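Local atomic coordinates of neutral ceramidase (Pseudomonas aeruginosa, PDB entry 2ZWS), a protein that cleaves the N-acyl linkage of ceramides to give sphingosine and a free fatty acid, and also catalyses the reverse synthesis, as a zinc-dependent secreted enzyme. Residues R77-Y82 / Y86-V91; A42-I47 / V131-R136. All coordinates share one frame; numbering follows the deposited sequence. Where two conformers were deposited one is given.

Interaction 1 of 2, residues R77-Y82 / Y86-V91; sequences RLKAKY and YDENNV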
# COMPACT_ATOMS: atom_id res chain seq x y z
N ARG A 77 9.28 -5.38 16.98
CA ARG A 77 8.41 -4.63 17.89
C ARG A 77 7.32 -5.50 18.48
O ARG A 77 7.01 -5.39 19.68
CB ARG A 77 7.76 -3.45 17.17
CG ARG A 77 8.72 -2.32 16.83
CD ARG A 77 9.14 -1.56 18.09
NE ARG A 77 9.64 -0.23 17.76
CZ ARG A 77 10.82 0.02 17.21
NH1 ARG A 77 11.66 -0.96 16.91
NH2 ARG A 77 11.17 1.28 16.95
N LEU A 78 6.73 -6.34 17.64
CA LEU A 78 5.68 -7.25 18.12
C LEU A 78 6.22 -8.25 19.14
O LEU A 78 5.55 -8.56 20.14
CB LEU A 78 4.99 -7.97 16.96
CG LEU A 78 4.12 -7.07 16.07
CD1 LEU A 78 3.75 -7.85 14.82
CD2 LEU A 78 2.90 -6.48 16.84
N LYS A 79 7.42 -8.74 18.89
CA LYS A 79 8.06 -9.72 19.79
C LYS A 79 8.45 -9.09 21.11
O LYS A 79 8.39 -9.76 22.15
CB LYS A 79 9.27 -10.35 19.12
CG LYS A 79 8.93 -11.29 17.97
CD LYS A 79 10.21 -11.73 17.25
CE LYS A 79 9.90 -12.51 15.99
NZ LYS A 79 11.16 -12.86 15.24
N ALA A 80 8.83 -7.82 21.08
CA ALA A 80 9.20 -7.08 22.29
C ALA A 80 7.99 -6.82 23.18
O ALA A 80 8.09 -6.92 24.40
CB ALA A 80 9.86 -5.76 21.92
N LYS A 81 6.85 -6.51 22.57
CA LYS A 81 5.70 -6.04 23.34
C LYS A 81 4.74 -7.18 23.68
O LYS A 81 4.07 -7.15 24.74
CB LYS A 81 5.00 -4.89 22.63
CG LYS A 81 4.16 -4.02 23.56
CD LYS A 81 3.92 -2.66 22.97
CE LYS A 81 2.83 -1.94 23.73
NZ LYS A 81 2.49 -0.63 23.11
N TYR A 82 4.70 -8.19 22.81
CA TYR A 82 3.74 -9.31 22.93
C TYR A 82 4.42 -10.67 22.78
O TYR A 82 4.13 -11.41 21.85
CB TYR A 82 2.57 -9.13 21.92
CG TYR A 82 1.94 -7.77 22.10
CD1 TYR A 82 2.17 -6.74 21.19
CD2 TYR A 82 1.17 -7.49 23.24
CE1 TYR A 82 1.63 -5.47 21.39
CE2 TYR A 82 0.61 -6.23 23.45
CZ TYR A 82 0.85 -5.23 22.52
OH TYR A 82 0.31 -3.98 22.73
N TYR A 86 3.05 -13.24 18.57
CA TYR A 86 3.28 -13.01 17.14
C TYR A 86 4.71 -13.34 16.77
O TYR A 86 5.62 -13.09 17.55
CB TYR A 86 3.02 -11.56 16.76
CG TYR A 86 1.61 -11.10 17.03
CD1 TYR A 86 1.34 -10.16 18.04
CD2 TYR A 86 0.55 -11.61 16.30
CE1 TYR A 86 0.04 -9.75 18.29
CE2 TYR A 86 -0.76 -11.20 16.54
CZ TYR A 86 -1.00 -10.26 17.54
OH TYR A 86 -2.29 -9.85 17.81
N ASP A 87 4.88 -13.88 15.57
CA ASP A 87 6.19 -13.94 14.95
C ASP A 87 6.05 -14.04 13.42
O ASP A 87 4.99 -13.81 12.84
CB ASP A 87 7.04 -15.07 15.54
CG ASP A 87 6.46 -16.46 15.29
OD1 ASP A 87 5.61 -16.64 14.38
OD2 ASP A 87 6.88 -17.39 16.00
N GLU A 88 7.15 -14.34 12.74
CA GLU A 88 7.10 -14.38 11.28
C GLU A 88 6.09 -15.37 10.74
O GLU A 88 5.58 -15.20 9.63
CB GLU A 88 8.48 -14.68 10.69
CG GLU A 88 9.23 -15.83 11.33
CD GLU A 88 10.22 -15.34 12.38
OE1 GLU A 88 11.43 -15.22 12.06
OE2 GLU A 88 9.79 -15.05 13.51
N ASN A 89 5.78 -16.41 11.51
CA ASN A 89 4.84 -17.41 11.02
C ASN A 89 3.39 -16.93 10.96
O ASN A 89 2.61 -17.47 10.19
CB ASN A 89 4.91 -18.68 11.84
CG ASN A 89 6.29 -19.30 11.81
OD1 ASN A 89 6.84 -19.51 10.75
ND2 ASN A 89 6.84 -19.58 12.98
N ASN A 90 3.01 -15.96 11.78
CA ASN A 90 1.57 -15.64 11.84
C ASN A 90 1.23 -14.18 11.61
O ASN A 90 0.12 -13.75 11.94
CB ASN A 90 0.93 -16.16 13.13
CG ASN A 90 1.33 -15.36 14.34
OD1 ASN A 90 2.38 -14.70 14.33
ND2 ASN A 90 0.54 -15.45 15.41
N VAL A 91 2.16 -13.44 10.99
CA VAL A 91 1.91 -12.03 10.70
C VAL A 91 2.18 -11.82 9.21
O VAL A 91 3.31 -12.09 8.75
CB VAL A 91 2.85 -11.09 11.55
CG1 VAL A 91 2.66 -9.64 11.09
CG2 VAL A 91 2.63 -11.24 13.07
O HOH W 1 4.90 -11.14 19.50
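Lys79, near the C-terminal end of helix 68-81, reaches with its side chain over the loop that follows the helix, toward Glu88. Its CB leaves the helix beside that loop; CG then passes the backbone carbonyl of Tyr86, 3.8 Å from Tyr86 O. Extended beyond CG, the chain runs on until CE lies 3.9 Å from Asp87 CB, the two side chains crossing obliquely. At the tip, NZ forms a salt bridge with Glu88 OE2 over 3.1 Å, reaching the carboxylate on its syn side and 24° out of its plane. Glu88 bends at chi2 (-96°), and the two side chains cross at about a right angle.

Beneath this polar edge the contact is apolar. Leu78 CB meets Tyr86 CB at 4.1 Å, and its two methyls divide the work: CD1 reaches tip to tip toward Val91 CG2, while CD2 approaches Tyr86 CD1. The Tyr86 ring is also touched by Tyr82 CB, and its hydroxyl is hydrogen-bonded to Arg55. A water sits between Tyr82 O and Tyr86 O, 2.9 Å from the latter, where the chain leaves the helix.

The loop braces itself as well. Asn90 OD1 accepts from the Asp87 amide at 2.9 Å, and Asp87 OD1 is met from above its carboxylate plane by the Asn89 amide, closing an Asx turn. Asp87 is inferred to bind substrate; its OD1 is also hydrogen-bonded to a glycerol that probably came from the crystallisation liquor. The whole is a helix-to-strand connection of a beta-alpha-beta crossover, linking the parallel strands 55-61 and 91-95 through helix 68-81.

Interaction 2 of 2, residues A42-I47 / V131-R136; sequences ARAFVI and VRSIER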
# COMPACT_ATOMS: atom_id res chain seq x y z
N ALA A 42 -2.91 1.58 8.01
CA ALA A 42 -2.75 0.15 8.15
C ALA A 42 -4.06 -0.40 8.70
O ALA A 42 -4.59 0.12 9.69
CB ALA A 42 -1.63 -0.17 9.12
N ARG A 43 -4.57 -1.44 8.06
CA ARG A 43 -5.84 -2.07 8.46
C ARG A 43 -5.51 -3.51 8.82
O ARG A 43 -5.05 -4.28 7.96
CB ARG A 43 -6.83 -2.01 7.29
CG ARG A 43 -7.42 -0.61 7.06
CD ARG A 43 -8.30 -0.54 5.80
NE ARG A 43 -8.95 0.76 5.65
CZ ARG A 43 -8.41 1.80 5.02
NH1 ARG A 43 -7.21 1.67 4.46
NH2 ARG A 43 -9.06 2.97 4.93
N ALA A 44 -5.70 -3.86 10.08
CA ALA A 44 -5.28 -5.15 10.63
C ALA A 44 -6.47 -6.03 10.92
O ALA A 44 -7.49 -5.55 11.48
CB ALA A 44 -4.48 -4.96 11.91
N PHE A 45 -6.31 -7.32 10.61
CA PHE A 45 -7.39 -8.30 10.78
C PHE A 45 -6.77 -9.45 11.54
O PHE A 45 -5.97 -10.21 11.00
CB PHE A 45 -7.90 -8.79 9.42
CG PHE A 45 -8.47 -7.70 8.57
CD1 PHE A 45 -7.62 -6.79 7.92
CD2 PHE A 45 -9.85 -7.53 8.47
CE1 PHE A 45 -8.15 -5.76 7.13
CE2 PHE A 45 -10.39 -6.49 7.68
CZ PHE A 45 -9.54 -5.62 7.01
N VAL A 46 -7.13 -9.54 12.82
CA VAL A 46 -6.68 -10.64 13.66
C VAL A 46 -7.74 -11.72 13.61
O VAL A 46 -8.92 -11.39 13.81
CB VAL A 46 -6.49 -10.18 15.15
CG1 VAL A 46 -6.12 -11.35 16.01
CG2 VAL A 46 -5.40 -9.13 15.23
N ILE A 47 -7.34 -12.97 13.36
CA ILE A 47 -8.30 -14.07 13.34
C ILE A 47 -7.83 -15.15 14.28
O ILE A 47 -6.66 -15.53 14.26
CB ILE A 47 -8.44 -14.68 11.92
CG1 ILE A 47 -8.75 -13.59 10.89
CG2 ILE A 47 -9.51 -15.79 11.90
CD1 ILE A 47 -8.60 -14.08 9.46
N VAL A 131 2.21 -1.45 13.80
CA VAL A 131 2.10 -2.04 15.14
C VAL A 131 0.83 -1.54 15.86
O VAL A 131 0.09 -2.33 16.44
CB VAL A 131 3.39 -1.77 15.96
CG1 VAL A 131 3.20 -2.22 17.45
CG2 VAL A 131 4.59 -2.45 15.33
N ARG A 132 0.53 -0.25 15.77
CA ARG A 132 -0.66 0.30 16.44
C ARG A 132 -1.93 -0.33 15.87
O ARG A 132 -2.88 -0.60 16.58
CB ARG A 132 -0.68 1.81 16.24
CG ARG A 132 -1.70 2.55 17.11
CD ARG A 132 -1.67 4.11 16.84
NE ARG A 132 -0.31 4.59 16.58
CZ ARG A 132 0.14 5.08 15.42
NH1 ARG A 132 -0.67 5.28 14.36
NH2 ARG A 132 1.43 5.41 15.34
N SER A 133 -1.95 -0.62 14.57
CA SER A 133 -3.17 -1.22 13.96
C SER A 133 -3.43 -2.62 14.55
O SER A 133 -4.59 -3.01 14.80
CB SER A 133 -3.10 -1.24 12.43
OG SER A 133 -2.21 -2.22 11.97
N ILE A 134 -2.35 -3.37 14.81
CA ILE A 134 -2.46 -4.72 15.37
C ILE A 134 -2.88 -4.64 16.82
O ILE A 134 -3.75 -5.40 17.24
CB ILE A 134 -1.13 -5.49 15.20
CG1 ILE A 134 -0.82 -5.74 13.70
CG2 ILE A 134 -1.15 -6.87 15.90
CD1 ILE A 134 0.67 -6.19 13.41
N GLU A 135 -2.32 -3.69 17.55
CA GLU A 135 -2.70 -3.46 18.94
C GLU A 135 -4.19 -3.14 19.05
O GLU A 135 -4.90 -3.65 19.95
CB GLU A 135 -1.87 -2.32 19.51
CG GLU A 135 -0.44 -2.72 19.69
CD GLU A 135 0.39 -1.58 20.26
OE1 GLU A 135 0.08 -0.39 20.00
OE2 GLU A 135 1.38 -1.88 20.95
N ARG A 136 -4.67 -2.29 18.14
CA ARG A 136 -6.08 -1.93 18.13
C ARG A 136 -6.95 -3.12 17.78
O ARG A 136 -7.98 -3.34 18.41
CB ARG A 136 -6.37 -0.75 17.20
CG ARG A 136 -5.71 0.50 17.71
CD ARG A 136 -5.81 1.65 16.72
NE ARG A 136 -5.49 2.92 17.40
CZ ARG A 136 -5.48 4.11 16.79
NH1 ARG A 136 -5.74 4.20 15.49
NH2 ARG A 136 -5.20 5.21 17.49
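Ser133 OG, hydrogen-bonded to the carbonyl of Ile130 one turn back in its own helix, is wedged between two alanine methyls of the strand 42-47. Ala42 CB and Ala44 CB each stand 3.6 Å from this oxygen. Placed between the backbone N and the carbonyl carbon (chi1 74°), the hydroxyl is folded back against the helix, where the Ile130 carbonyl satisfies it. The serine thus meets the strand through van der Waals contact, and no hydrogen bond joins the two segments.

The serine CB makes its own approach, coming within 3.4 Å of Ala42 O and 3.8 Å of Ala42 CB. Ala44 sits where the backbones come nearest, its CA 5.5 Å from Ile134 CA. The methyl of Ala44 presses on the helix backbone, 3.5 Å from Ser133 O.

This is helix-on-sheet packing in the N-terminal part of the enzyme: helix 120-138 lies on one face of the mixed sheet to which strand 41-49 belongs, between its antiparallel neighbours 5-13 and 55-61. Small side chains on both sides let the strand and helix axes come within 7.3 Å, crossing at -39°. Alternation along the strand turns Ala42, Ala44 and Val46 toward the helix, while Arg43 and Phe45 point away from it; there Arg43 makes salt bridges with Glu228 and Asp62, and Phe45 meets the ring of Phe187.

Ile134 CG1, anti to the carbonyl carbon (chi1 -65°), is the branch that touches the Ala44 methyl, 4.1 Å from Ala44 CB. The same isoleucine side chain packs on Val59 of strand 55-61.

The centres of the two interactions lie 12 Å apart, and helix 120-138 connects them. Along the chain, strand 42-47 comes first, then both segments of interaction 1, and finally helix segment 131-136, so interaction 2 brackets interaction 1 in sequence. They touch directly: Glu135 forms a salt bridge with Lys81, with Tyr82 OH probably hydrogen-bonding to the same carboxylate, while Ile134 packs on Leu78 and Tyr86. Strands 41-49, 55-61 and 91-95 belong to one mixed sheet, so helices 68-81 and 120-138 are tied both to each other and to that sheet, which carries the loop of the inferred substrate-binding Asp87.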